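Local coordinates for protein alpha-1,6-mannanase (Bacteroides thetaiotaomicron, PDB 4V1S) that probably hydrolyses alpha-1,6-mannosidic linkages in mannan polysaccharides, at residues S296-W301 / D321-M326; K262-A267 / L309-Y314; W49-L54 / K99-D104; Y89-G94 / S103-N108. All coordinates share one frame; numbering follows the deposited sequence.

Overall arrangement
The twelve long helices fit the (alpha/alpha)6 barrel expected for this family, and the four contacts fall into two groups within it. Contacts 1 and 2 are neighbours, their centres 10 Å apart; both use helix 313-330, and W301 of contact 1 touches S264 and W263 of contact 2 and bonds through its carbonyl to N310. Contacts 3 and 4 lie closer still, 7 Å between centres, sharing helix 99-114, with W102 packed on Y91. The two groups are about 25 Å apart, centre to centre. Contact 2 lies beside a bound glycerol, probably from the crystallisation liquor, which may mark a pocket: the W263 side chain approaches it to about 4 Å and Y265 bonds to it.

Contact 1: residues S296-W301 / D321-M326; sequences SSEAKW and DSWFDM
With CG of each side chain anti to its own carbonyl carbon, E298 and W323 swing out of their helices until carboxylate and indole meet in the gap between. E298 then runs on fully extended (chi2 -177°), which carries its head group across to the pyrrole edge of the tryptophan. There W323 NE1 donates to E298 OE2 over 2.9 Å, with an N-H...O angle of 151°, so the bond is moderately bent. The carboxylate stands steeply to the indole, the planes 77° apart, and OE2 is approached from above the carboxylate plane. Behind the head group, E298 CG adds an apolar touch at the rim of the ring, 4.0 Å from W323 CZ2. The other carboxylate oxygen, E298 OE1, makes a salt bridge to K338, so the acid is held through both oxygens and ties in the following helix 334-350. Y302 meets the W323 ring edge-to-face, and L294 packs on it from helix 284-301. The two backbones stay well separated, E298 CA lying 10.2 Å from W323 CA. Helices 284-301 and 313-330 follow each other in the chain and run in roughly opposite directions here, a pairing characteristic of the helical hairpins of an (alpha/alpha)6 barrel.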
loop_
_atom_site.group_PDB
_atom_site.type_symbol
_atom_site.label_atom_id
_atom_site.label_comp_id
_atom_site.label_asym_id
_atom_site.label_seq_id
_atom_site.Cartn_x
_atom_site.Cartn_y
_atom_site.Cartn_z
ATOM N N SER A 296 15.384 10.996 -4.909
ATOM C CA SER A 296 14.930 11.192 -6.284
ATOM C C SER A 296 13.403 11.213 -6.376
ATOM O O SER A 296 12.821 11.914 -7.222
ATOM C CB SER A 296 15.480 10.109 -7.183
ATOM O OG SER A 296 16.879 10.302 -7.380
ATOM N N SER A 297 12.756 10.476 -5.497
ATOM C CA SER A 297 11.305 10.467 -5.448
ATOM C C SER A 297 10.770 11.805 -4.908
ATOM O O SER A 297 9.815 12.363 -5.460
ATOM C CB SER A 297 10.796 9.338 -4.545
ATOM O OG SER A 297 11.161 8.042 -5.070
ATOM N N GLU A 298 11.406 12.343 -3.875
ATOM C CA GLU A 298 11.043 13.688 -3.403
ATOM C C GLU A 298 11.246 14.733 -4.514
ATOM O O GLU A 298 10.380 15.558 -4.778
ATOM C CB GLU A 298 11.873 14.083 -2.180
ATOM C CG GLU A 298 11.631 13.241 -0.954
ATOM C CD GLU A 298 12.409 13.712 0.242
ATOM O OE1 GLU A 298 12.866 14.879 0.239
ATOM O OE2 GLU A 298 12.550 12.934 1.204
ATOM N N ALA A 299 12.404 14.692 -5.181
ATOM C CA ALA A 299 12.683 15.667 -6.223
ATOM C C ALA A 299 11.645 15.582 -7.324
ATOM O O ALA A 299 11.227 16.598 -7.852
ATOM C CB ALA A 299 14.066 15.462 -6.790
ATOM N N LYS A 300 11.233 14.361 -7.689
ATOM C CA LYS A 300 10.305 14.221 -8.810
ATOM C C LYS A 300 8.861 14.612 -8.432
ATOM O O LYS A 300 8.180 15.299 -9.188
ATOM C CB LYS A 300 10.322 12.808 -9.363
ATOM C CG LYS A 300 9.386 12.606 -10.532
ATOM C CD LYS A 300 9.610 11.277 -11.234
ATOM C CE LYS A 300 8.609 11.069 -12.353
ATOM N NZ LYS A 300 8.930 11.892 -13.548
ATOM N N TRP A 301 8.411 14.150 -7.271
ATOM C CA TRP A 301 6.994 14.168 -6.931
ATOM C C TRP A 301 6.572 15.091 -5.804
ATOM O O TRP A 301 5.389 15.393 -5.708
ATOM C CB TRP A 301 6.481 12.760 -6.618
ATOM C CG TRP A 301 6.455 11.814 -7.799
ATOM C CD1 TRP A 301 5.640 11.891 -8.882
ATOM C CD2 TRP A 301 7.255 10.622 -7.982
ATOM N NE1 TRP A 301 5.874 10.832 -9.743
ATOM C CE2 TRP A 301 6.864 10.045 -9.216
ATOM C CE3 TRP A 301 8.265 9.998 -7.235
ATOM C CZ2 TRP A 301 7.451 8.889 -9.724
ATOM C CZ3 TRP A 301 8.859 8.841 -7.756
ATOM C CH2 TRP A 301 8.446 8.306 -8.985
ATOM N N ASP A 321 4.631 6.895 3.647
ATOM C CA ASP A 321 4.979 5.745 4.483
ATOM C C ASP A 321 6.509 5.524 4.524
ATOM O O ASP A 321 7.031 5.076 5.553
ATOM C CB ASP A 321 4.290 4.446 3.990
ATOM C CG ASP A 321 2.964 4.190 4.671
ATOM O OD1 ASP A 321 2.720 4.841 5.711
ATOM O OD2 ASP A 321 2.199 3.328 4.180
ATOM N N SER A 322 7.209 5.843 3.420
ATOM C CA SER A 322 8.675 5.788 3.368
ATOM C C SER A 322 9.281 6.762 4.367
ATOM O O SER A 322 10.247 6.420 5.065
ATOM C CB SER A 322 9.200 6.028 1.923
ATOM O OG SER A 322 8.748 4.983 1.049
ATOM N N TRP A 323 8.745 7.979 4.411
ATOM C CA TRP A 323 9.187 8.949 5.409
ATOM C C TRP A 323 9.011 8.420 6.850
ATOM O O TRP A 323 9.914 8.580 7.680
ATOM C CB TRP A 323 8.513 10.297 5.226
ATOM C CG TRP A 323 8.899 11.004 4.045
ATOM C CD1 TRP A 323 10.121 10.986 3.409
ATOM C CD2 TRP A 323 8.079 11.918 3.327
ATOM N NE1 TRP A 323 10.099 11.842 2.332
ATOM C CE2 TRP A 323 8.866 12.449 2.268
ATOM C CE3 TRP A 323 6.774 12.370 3.496
ATOM C CZ2 TRP A 323 8.350 13.369 1.329
ATOM C CZ3 TRP A 323 6.261 13.312 2.575
ATOM C CH2 TRP A 323 7.050 13.792 1.510
ATOM N N PHE A 324 7.850 7.843 7.164
ATOM C CA PHE A 324 7.644 7.270 8.480
ATOM C C PHE A 324 8.670 6.174 8.760
ATOM O O PHE A 324 9.205 6.111 9.866
ATOM C CB PHE A 324 6.212 6.750 8.625
ATOM C CG PHE A 324 5.144 7.839 8.698
ATOM C CD1 PHE A 324 5.273 8.903 9.611
ATOM C CD2 PHE A 324 3.989 7.776 7.902
ATOM C CE1 PHE A 324 4.278 9.867 9.717
ATOM C CE2 PHE A 324 2.977 8.709 8.037
ATOM C CZ PHE A 324 3.135 9.777 8.922
ATOM N N ASP A 325 8.948 5.308 7.768
ATOM C CA ASP A 325 9.934 4.261 7.960
ATOM C C ASP A 325 11.319 4.848 8.186
ATOM O O ASP A 325 12.088 4.316 8.989
ATOM C CB ASP A 325 10.039 3.320 6.766
ATOM C CG ASP A 325 8.873 2.381 6.628
ATOM O OD1 ASP A 325 7.987 2.268 7.531
ATOM O OD2 ASP A 325 8.826 1.748 5.560
ATOM N N MET A 326 11.649 5.936 7.487
ATOM C CA MET A 326 12.935 6.597 7.694
ATOM C C MET A 326 13.060 7.123 9.125
ATOM O O MET A 326 14.107 6.997 9.731
ATOM C CB MET A 326 13.173 7.732 6.692
ATOM C CG MET A 326 13.636 7.254 5.337
ATOM S SD MET A 326 15.206 6.345 5.408
ATOM C CE MET A 326 15.569 6.196 3.665
#

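Contact 2: residues K262-A267 / L309-Y314; sequences KWSYNA and LNDPGY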
loop_
_atom_site.group_PDB
_atom_site.type_symbol
_atom_site.label_atom_id
_atom_site.label_comp_id
_atom_site.label_asym_id
_atom_site.label_seq_id
_atom_site.Cartn_x
_atom_site.Cartn_y
_atom_site.Cartn_z
ATOM N N LYS A 262 7.318 6.053 -14.807
ATOM C CA LYS A 262 7.726 6.098 -13.404
ATOM C C LYS A 262 6.561 6.523 -12.532
ATOM O O LYS A 262 6.012 7.610 -12.708
ATOM C CB LYS A 262 8.887 7.057 -13.228
ATOM C CG LYS A 262 10.169 6.440 -13.775
ATOM C CD LYS A 262 11.325 7.384 -13.837
ATOM C CE LYS A 262 12.523 6.656 -14.420
ATOM N NZ LYS A 262 13.600 7.601 -14.808
ATOM N N TRP A 263 6.229 5.660 -11.576
ATOM C CA TRP A 263 5.185 5.927 -10.611
ATOM C C TRP A 263 5.783 5.963 -9.221
ATOM O O TRP A 263 6.630 5.123 -8.872
ATOM C CB TRP A 263 4.110 4.818 -10.619
ATOM C CG TRP A 263 3.334 4.746 -11.893
ATOM C CD1 TRP A 263 3.274 3.712 -12.726
ATOM C CD2 TRP A 263 2.440 5.746 -12.415
ATOM N NE1 TRP A 263 2.449 3.995 -13.791
ATOM C CE2 TRP A 263 1.910 5.246 -13.611
ATOM C CE3 TRP A 263 2.054 7.025 -11.989
ATOM C CZ2 TRP A 263 0.999 5.970 -14.389
ATOM C CZ3 TRP A 263 1.156 7.751 -12.740
ATOM C CH2 TRP A 263 0.628 7.214 -13.941
ATOM N N SER A 264 5.229 6.832 -8.391
ATOM C CA SER A 264 5.716 6.991 -7.025
ATOM C C SER A 264 5.713 5.713 -6.188
ATOM O O SER A 264 6.680 5.471 -5.467
ATOM C CB SER A 264 4.951 8.115 -6.297
ATOM O OG SER A 264 3.561 7.853 -6.277
ATOM N N TYR A 265 4.649 4.908 -6.266
ATOM C CA TYR A 265 4.536 3.748 -5.427
ATOM C C TYR A 265 5.511 2.620 -5.772
ATOM O O TYR A 265 5.833 1.803 -4.936
ATOM C CB TYR A 265 3.105 3.234 -5.373
ATOM C CG TYR A 265 2.596 2.385 -6.531
ATOM C CD1 TYR A 265 2.950 2.648 -7.880
ATOM C CD2 TYR A 265 1.716 1.341 -6.288
ATOM C CE1 TYR A 265 2.462 1.883 -8.923
ATOM C CE2 TYR A 265 1.229 0.562 -7.313
ATOM C CZ TYR A 265 1.591 0.827 -8.633
ATOM O OH TYR A 265 1.101 0.039 -9.635
ATOM N N ASN A 266 6.011 2.605 -6.994
ATOM C CA ASN A 266 7.044 1.621 -7.357
ATOM C C ASN A 266 8.374 1.967 -6.675
ATOM O O ASN A 266 9.059 1.089 -6.170
ATOM C CB ASN A 266 7.177 1.509 -8.865
ATOM C CG ASN A 266 6.123 0.617 -9.447
ATOM O OD1 ASN A 266 5.663 -0.327 -8.780
ATOM N ND2 ASN A 266 5.700 0.915 -10.649
ATOM N N ALA A 267 8.691 3.257 -6.594
ATOM C CA ALA A 267 9.804 3.709 -5.725
ATOM C C ALA A 267 9.513 3.443 -4.238
ATOM O O ALA A 267 10.339 2.858 -3.531
ATOM C CB ALA A 267 10.123 5.175 -5.961
ATOM N N LEU A 309 1.863 16.321 -3.422
ATOM C CA LEU A 309 2.484 15.151 -4.045
ATOM C C LEU A 309 1.866 14.915 -5.424
ATOM O O LEU A 309 0.672 14.668 -5.554
ATOM C CB LEU A 309 2.322 13.917 -3.158
ATOM C CG LEU A 309 3.285 13.870 -1.970
ATOM C CD1 LEU A 309 2.754 12.996 -0.844
ATOM C CD2 LEU A 309 4.676 13.391 -2.422
ATOM N N ASN A 310 2.695 15.023 -6.452
ATOM C CA ASN A 310 2.218 15.087 -7.829
ATOM C C ASN A 310 2.051 13.704 -8.481
ATOM O O ASN A 310 2.674 13.380 -9.496
ATOM C CB ASN A 310 3.178 15.944 -8.654
ATOM C CG ASN A 310 2.583 16.409 -9.958
ATOM O OD1 ASN A 310 1.375 16.420 -10.145
ATOM N ND2 ASN A 310 3.442 16.856 -10.857
ATOM N N ASP A 311 1.152 12.909 -7.901
ATOM C CA ASP A 311 0.809 11.598 -8.423
ATOM C C ASP A 311 -0.572 11.250 -7.861
ATOM O O ASP A 311 -1.092 11.923 -6.951
ATOM C CB ASP A 311 1.854 10.557 -7.975
ATOM C CG ASP A 311 2.419 9.677 -9.126
ATOM O OD1 ASP A 311 2.331 10.054 -10.333
ATOM O OD2 ASP A 311 3.018 8.612 -8.786
ATOM N N PRO A 312 -1.154 10.148 -8.347
ATOM C CA PRO A 312 -2.372 9.643 -7.702
ATOM C C PRO A 312 -2.121 9.370 -6.229
ATOM O O PRO A 312 -1.044 8.855 -5.862
ATOM C CB PRO A 312 -2.661 8.332 -8.453
ATOM C CG PRO A 312 -2.002 8.529 -9.806
ATOM C CD PRO A 312 -0.758 9.308 -9.493
ATOM N N GLY A 313 -3.086 9.721 -5.383
ATOM C CA GLY A 313 -2.926 9.477 -3.948
ATOM C C GLY A 313 -2.699 8.032 -3.571
ATOM O O GLY A 313 -1.888 7.744 -2.708
ATOM N N TYR A 314 -3.410 7.137 -4.247
ATOM C CA TYR A 314 -3.286 5.723 -4.027
ATOM C C TYR A 314 -1.921 5.165 -4.437
ATOM O O TYR A 314 -1.645 3.989 -4.165
ATOM C CB TYR A 314 -4.431 4.923 -4.668
ATOM C CG TYR A 314 -4.662 5.216 -6.122
ATOM C CD1 TYR A 314 -3.749 4.818 -7.094
ATOM C CD2 TYR A 314 -5.733 5.961 -6.521
ATOM C CE1 TYR A 314 -3.940 5.121 -8.428
ATOM C CE2 TYR A 314 -5.949 6.239 -7.866
ATOM C CZ TYR A 314 -5.043 5.812 -8.810
ATOM O OH TYR A 314 -5.208 6.109 -10.137
HETATM O O HOH W 1 4.371 9.709 -11.991
#
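The indole of W263 turns its benzo edge to the carboxylate of D311: CE3 and CZ3 both lie 3.5 Å from D311 OD1, near the ring plane, with ring and carboxylate planes 35° apart. P312 CD reaches the same ring obliquely, 4.1 Å from W263 CZ3, while P312 CB lies over one face of the Y314 ring. F315 also meets W263. The other carboxylate oxygen does the gripping. D311 OD2 accepts two bonds from S264, one from the backbone N at 2.9 Å and nearly straight (163°), the other from OG at 2.7 Å on the anti lone pair. S264 OG is brought there by its position between the backbone N and the carbonyl carbon (chi1 58°). A water, 2.7 Å from D311 OD1, links it to the carbonyl oxygen of K262, so the acid spans three consecutive residues. An alanine at D311 would remove both acceptor oxygens and would probably leave S264 N and OG without their mate and the water with one acceptor fewer. D311 OD2, the acceptor of both bonds, lies beside the first turn of helix 264-281, where the positive end of the helix dipole would probably polarise the carboxylate.

Contact 3: residues W49-L54 / K99-D104; sequences WCKETL and KSEWSD
E101 is the first residue of 99-104 to reach 49-54. Its CG stands anti to the backbone N (chi1 -159°) and the chain stays extended, so the carboxylate comes within range of K51 on helix 46-61. There E101 OE2 faces the ammonium of K51, 3.7 Å from NZ, a long salt bridge; K51 was modelled in two conformers, which makes this pairing the less certain part of the contact. E101 OE1 has a firmer partner in the hydroxyl of Y47, one turn earlier on helix 46-61. W102 follows, lying with one face against E101 CG. The far end of its six-membered ring meets 49-54: CH2 approaches L54 CD1 to 3.6 Å, with the methyl arriving obliquely, while CZ2 takes K51 CG at the ring edge, 4.1 Å away. The indole N-H turns instead to Y47, where NE1 bonds to the hydroxyl that E101 OE1 also uses. Next in sequence, S103 donates OG to K99 O over 2.7 Å, a bond inside its own helix. The two helix segments run 14.4 Å apart at an angle of 25°, so long side chains bridge the gap; Y91 of helix 81-97 and M385 of helix 374-394 also pack on W102. Apolar packing is central to this partly buried contact, with its polar side fastened more securely through Y47 than through the exposed ion pair.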
loop_
_atom_site.group_PDB
_atom_site.type_symbol
_atom_site.label_atom_id
_atom_site.label_comp_id
_atom_site.label_asym_id
_atom_site.label_seq_id
_atom_site.Cartn_x
_atom_site.Cartn_y
_atom_site.Cartn_z
ATOM N N TRP A 49 -9.747 13.808 12.053
ATOM C CA TRP A 49 -9.806 13.877 10.609
ATOM C C TRP A 49 -10.028 12.500 10.027
ATOM O O TRP A 49 -10.787 12.351 9.095
ATOM C CB TRP A 49 -8.523 14.461 10.016
ATOM C CG TRP A 49 -8.261 15.884 10.365
ATOM C CD1 TRP A 49 -9.048 16.710 11.098
ATOM C CD2 TRP A 49 -7.106 16.638 9.992
ATOM N NE1 TRP A 49 -8.445 17.950 11.214
ATOM C CE2 TRP A 49 -7.255 17.931 10.536
ATOM C CE3 TRP A 49 -5.971 16.354 9.227
ATOM C CZ2 TRP A 49 -6.298 18.944 10.339
ATOM C CZ3 TRP A 49 -5.015 17.355 9.048
ATOM C CH2 TRP A 49 -5.190 18.630 9.606
ATOM N N CYS A 50 -9.379 11.499 10.616
ATOM C CA CYS A 50 -9.549 10.129 10.136
ATOM C C CYS A 50 -10.976 9.676 10.339
ATOM O O CYS A 50 -11.611 9.206 9.408
ATOM C CB CYS A 50 -8.598 9.182 10.844
ATOM S SG CYS A 50 -8.761 7.459 10.326
ATOM N N LYS A 51 -11.507 9.848 11.545
ATOM C CA LYS A 51 -12.892 9.447 11.827
ATOM C C LYS A 51 -13.888 10.192 10.926
ATOM O O LYS A 51 -14.851 9.633 10.450
ATOM C CB LYS A 51 -13.210 9.617 13.317
ATOM C CG LYS A 51 -12.434 8.610 14.168
ATOM C CD LYS A 51 -12.353 8.989 15.633
ATOM C CE LYS A 51 -13.624 9.690 16.070
ATOM N NZ LYS A 51 -14.765 8.752 16.079
ATOM N N GLU A 52 -13.636 11.466 10.696
ATOM C CA GLU A 52 -14.464 12.231 9.788
ATOM C C GLU A 52 -14.501 11.618 8.391
ATOM O O GLU A 52 -15.569 11.501 7.767
ATOM C CB GLU A 52 -13.997 13.677 9.757
ATOM C CG GLU A 52 -14.367 14.447 11.015
ATOM C CD GLU A 52 -13.782 15.861 11.062
ATOM O OE1 GLU A 52 -12.848 16.162 10.289
ATOM O OE2 GLU A 52 -14.248 16.684 11.889
ATOM N N THR A 53 -13.323 11.277 7.890
ATOM C CA THR A 53 -13.182 10.731 6.566
ATOM C C THR A 53 -13.927 9.388 6.458
ATOM O O THR A 53 -14.657 9.150 5.511
ATOM C CB THR A 53 -11.726 10.552 6.209
ATOM O OG1 THR A 53 -10.997 11.752 6.502
ATOM C CG2 THR A 53 -11.581 10.200 4.771
ATOM N N LEU A 54 -13.728 8.546 7.449
ATOM C CA LEU A 54 -14.411 7.239 7.489
ATOM C C LEU A 54 -15.916 7.376 7.505
ATOM O O LEU A 54 -16.642 6.548 6.923
ATOM C CB LEU A 54 -13.905 6.382 8.663
ATOM C CG LEU A 54 -12.427 5.947 8.612
ATOM C CD1 LEU A 54 -11.995 5.347 9.964
ATOM C CD2 LEU A 54 -12.153 4.944 7.493
ATOM N N LYS A 99 -6.945 0.030 21.041
ATOM C CA LYS A 99 -7.308 -1.351 20.684
ATOM C C LYS A 99 -8.829 -1.499 20.743
ATOM O O LYS A 99 -9.446 -2.113 19.881
ATOM C CB LYS A 99 -6.602 -2.373 21.592
ATOM C CG LYS A 99 -6.813 -3.814 21.165
ATOM C CD LYS A 99 -5.764 -4.798 21.726
ATOM C CE LYS A 99 -4.610 -5.124 20.755
ATOM N NZ LYS A 99 -3.754 -6.244 21.279
ATOM N N SER A 100 -9.432 -0.954 21.790
ATOM C CA SER A 100 -10.868 -1.137 22.002
ATOM C C SER A 100 -11.718 -0.423 20.948
ATOM O O SER A 100 -12.763 -0.938 20.557
ATOM C CB SER A 100 -11.266 -0.742 23.436
ATOM O OG SER A 100 -10.857 0.577 23.759
ATOM N N GLU A 101 -11.280 0.743 20.474
ATOM C CA GLU A 101 -12.037 1.457 19.439
ATOM C C GLU A 101 -11.971 0.766 18.077
ATOM O O GLU A 101 -12.879 0.944 17.292
ATOM C CB GLU A 101 -11.585 2.918 19.276
ATOM C CG GLU A 101 -12.655 3.796 18.600
ATOM C CD GLU A 101 -12.366 5.301 18.596
ATOM O OE1 GLU A 101 -11.512 5.765 19.386
ATOM O OE2 GLU A 101 -13.010 6.031 17.801
ATOM N N TRP A 102 -10.888 0.042 17.789
ATOM C CA TRP A 102 -10.616 -0.414 16.416
ATOM C C TRP A 102 -10.598 -1.909 16.183
ATOM O O TRP A 102 -10.602 -2.325 15.042
ATOM C CB TRP A 102 -9.325 0.232 15.873
ATOM C CG TRP A 102 -9.515 1.702 15.805
ATOM C CD1 TRP A 102 -9.043 2.610 16.690
ATOM C CD2 TRP A 102 -10.331 2.429 14.879
ATOM N NE1 TRP A 102 -9.461 3.857 16.362
ATOM C CE2 TRP A 102 -10.280 3.787 15.271
ATOM C CE3 TRP A 102 -11.099 2.066 13.759
ATOM C CZ2 TRP A 102 -10.957 4.800 14.581
ATOM C CZ3 TRP A 102 -11.780 3.064 13.070
ATOM C CH2 TRP A 102 -11.688 4.432 13.483
ATOM N N SER A 103 -10.577 -2.713 17.245
ATOM C CA SER A 103 -10.447 -4.153 17.066
ATOM C C SER A 103 -11.616 -4.751 16.311
ATOM O O SER A 103 -11.433 -5.593 15.421
ATOM C CB SER A 103 -10.261 -4.841 18.419
ATOM O OG SER A 103 -8.967 -4.535 18.894
ATOM N N ASP A 104 -12.831 -4.355 16.673
ATOM C CA ASP A 104 -14.020 -4.893 15.990
ATOM C C ASP A 104 -14.068 -4.454 14.529
ATOM O O ASP A 104 -14.430 -5.242 13.663
ATOM C CB ASP A 104 -15.312 -4.464 16.683
ATOM C CG ASP A 104 -15.575 -5.204 17.980
ATOM O OD1 ASP A 104 -14.888 -6.197 18.301
ATOM O OD2 ASP A 104 -16.501 -4.770 18.702
#

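Contact 4: residues Y89-G94 / S103-N108; sequences YTYTEG and SDALMN
Y91 directs its CB toward helix 99-114, where that carbon rests 3.9 Å from L106 CA and 4.0 Å from L106 CB. Next outward, CG comes under the methyl of A105, and CD1 lies 4.0 Å from the same A105 CB. The methyl sits over the ring face, 4.1 Å from its centroid and 15° off the normal, a clear CH-pi contact, although it is displaced toward the rim. On the other branch CD2 passes A105 O at 3.7 Å, and CE2 follows it slightly farther away. Helices 81-97 and 99-114 are consecutive and cross here nearly antiparallel (151°), with segment axes 8.6 Å apart: a tight helical hairpin of the kind that builds an (alpha/alpha)6 barrel. The small A105 leaves room for the ring, and the backbones come close, Y91 CA and L106 CA being 5.2 Å apart. Replacing Y91 by an alanine would probably leave the A105 methyl without its aromatic face and open a gap between the two helices, beside W102, which packs against the same ring. The Y91 side chain also touches Y69 of a nearby loop. One residue along, the L106 side chain, with CG anti to the backbone N (chi1 176°), sends CD1 to within 3.4 Å of T92 OG1; that hydroxyl is hydrogen-bonded to L88 O, one turn back in its own helix.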
loop_
_atom_site.group_PDB
_atom_site.type_symbol
_atom_site.label_atom_id
_atom_site.label_comp_id
_atom_site.label_asym_id
_atom_site.label_seq_id
_atom_site.Cartn_x
_atom_site.Cartn_y
_atom_site.Cartn_z
ATOM N N TYR A 89 -5.588 -1.226 6.235
ATOM C CA TYR A 89 -4.419 -0.496 6.762
ATOM C C TYR A 89 -4.831 0.529 7.847
ATOM O O TYR A 89 -4.143 0.721 8.848
ATOM C CB TYR A 89 -3.728 0.265 5.645
ATOM C CG TYR A 89 -3.016 -0.527 4.580
ATOM C CD1 TYR A 89 -2.831 -1.909 4.664
ATOM C CD2 TYR A 89 -2.498 0.142 3.454
ATOM C CE1 TYR A 89 -2.191 -2.598 3.618
ATOM C CE2 TYR A 89 -1.816 -0.522 2.453
ATOM C CZ TYR A 89 -1.633 -1.905 2.535
ATOM O OH TYR A 89 -0.904 -2.560 1.529
ATOM N N THR A 90 -5.967 1.182 7.625
ATOM C CA THR A 90 -6.442 2.220 8.535
ATOM C C THR A 90 -6.833 1.634 9.876
ATOM O O THR A 90 -6.387 2.091 10.938
ATOM C CB THR A 90 -7.635 2.977 7.940
ATOM O OG1 THR A 90 -7.224 3.543 6.708
ATOM C CG2 THR A 90 -8.105 4.044 8.869
ATOM N N TYR A 91 -7.643 0.580 9.834
ATOM C CA TYR A 91 -8.103 -0.031 11.093
ATOM C C TYR A 91 -6.939 -0.665 11.851
ATOM O O TYR A 91 -6.856 -0.598 13.088
ATOM C CB TYR A 91 -9.209 -1.055 10.838
ATOM C CG TYR A 91 -10.398 -0.558 10.044
ATOM C CD1 TYR A 91 -10.971 0.676 10.282
ATOM C CD2 TYR A 91 -10.988 -1.367 9.077
ATOM C CE1 TYR A 91 -12.044 1.112 9.512
ATOM C CE2 TYR A 91 -12.093 -0.961 8.353
ATOM C CZ TYR A 91 -12.654 0.257 8.595
ATOM O OH TYR A 91 -13.753 0.649 7.808
ATOM N N THR A 92 -6.036 -1.282 11.118
ATOM C CA THR A 92 -4.834 -1.823 11.725
ATOM C C THR A 92 -4.016 -0.758 12.452
ATOM O O THR A 92 -3.650 -0.937 13.612
ATOM C CB THR A 92 -3.991 -2.520 10.682
ATOM O OG1 THR A 92 -4.742 -3.611 10.123
ATOM C CG2 THR A 92 -2.669 -3.015 11.302
ATOM N N GLU A 93 -3.765 0.373 11.789
ATOM C CA GLU A 93 -3.058 1.462 12.454
ATOM C C GLU A 93 -3.853 1.997 13.647
ATOM O O GLU A 93 -3.270 2.377 14.668
ATOM C CB GLU A 93 -2.733 2.575 11.476
ATOM C CG GLU A 93 -1.777 3.643 11.975
ATOM C CD GLU A 93 -0.309 3.217 12.078
ATOM O OE1 GLU A 93 -0.009 2.011 12.096
ATOM O OE2 GLU A 93 0.577 4.113 12.162
ATOM N N GLY A 94 -5.177 2.007 13.521
ATOM C CA GLY A 94 -6.058 2.394 14.623
ATOM C C GLY A 94 -5.793 1.644 15.920
ATOM O O GLY A 94 -5.901 2.227 17.002
ATOM N N SER A 103 -10.577 -2.713 17.245
ATOM C CA SER A 103 -10.447 -4.153 17.066
ATOM C C SER A 103 -11.616 -4.751 16.311
ATOM O O SER A 103 -11.433 -5.593 15.421
ATOM C CB SER A 103 -10.261 -4.841 18.419
ATOM O OG SER A 103 -8.967 -4.535 18.894
ATOM N N ASP A 104 -12.831 -4.355 16.673
ATOM C CA ASP A 104 -14.020 -4.893 15.990
ATOM C C ASP A 104 -14.068 -4.454 14.529
ATOM O O ASP A 104 -14.430 -5.242 13.663
ATOM C CB ASP A 104 -15.312 -4.464 16.683
ATOM C CG ASP A 104 -15.575 -5.204 17.980
ATOM O OD1 ASP A 104 -14.888 -6.197 18.301
ATOM O OD2 ASP A 104 -16.501 -4.770 18.702
ATOM N N ALA A 105 -13.698 -3.200 14.258
ATOM C CA ALA A 105 -13.721 -2.671 12.891
ATOM C C ALA A 105 -12.742 -3.455 12.023
ATOM O O ALA A 105 -13.045 -3.820 10.862
ATOM C CB ALA A 105 -13.353 -1.194 12.878
ATOM N N LEU A 106 -11.584 -3.745 12.607
ATOM C CA LEU A 106 -10.552 -4.531 11.917
ATOM C C LEU A 106 -11.058 -5.952 11.632
ATOM O O LEU A 106 -10.884 -6.467 10.532
ATOM C CB LEU A 106 -9.249 -4.555 12.712
ATOM C CG LEU A 106 -8.125 -5.423 12.143
ATOM C CD1 LEU A 106 -7.777 -5.048 10.700
ATOM C CD2 LEU A 106 -6.923 -5.322 13.061
ATOM N N MET A 107 -11.682 -6.593 12.622
ATOM C CA MET A 107 -12.214 -7.927 12.421
ATOM C C MET A 107 -13.322 -7.937 11.369
ATOM O O MET A 107 -13.369 -8.830 10.518
ATOM C CB MET A 107 -12.728 -8.533 13.714
ATOM C CG MET A 107 -13.331 -9.916 13.507
ATOM S SD MET A 107 -12.165 -11.131 12.815
ATOM C CE MET A 107 -11.088 -11.398 14.210
ATOM N N ASN A 108 -14.213 -6.953 11.412
ATOM C CA ASN A 108 -15.256 -6.868 10.392
ATOM C C ASN A 108 -14.694 -6.675 8.963
ATOM O O ASN A 108 -15.189 -7.225 7.978
ATOM C CB ASN A 108 -16.255 -5.771 10.742
ATOM C CG ASN A 108 -17.142 -6.159 11.897
ATOM O OD1 ASN A 108 -17.359 -7.350 12.152
ATOM N ND2 ASN A 108 -17.660 -5.169 12.614
#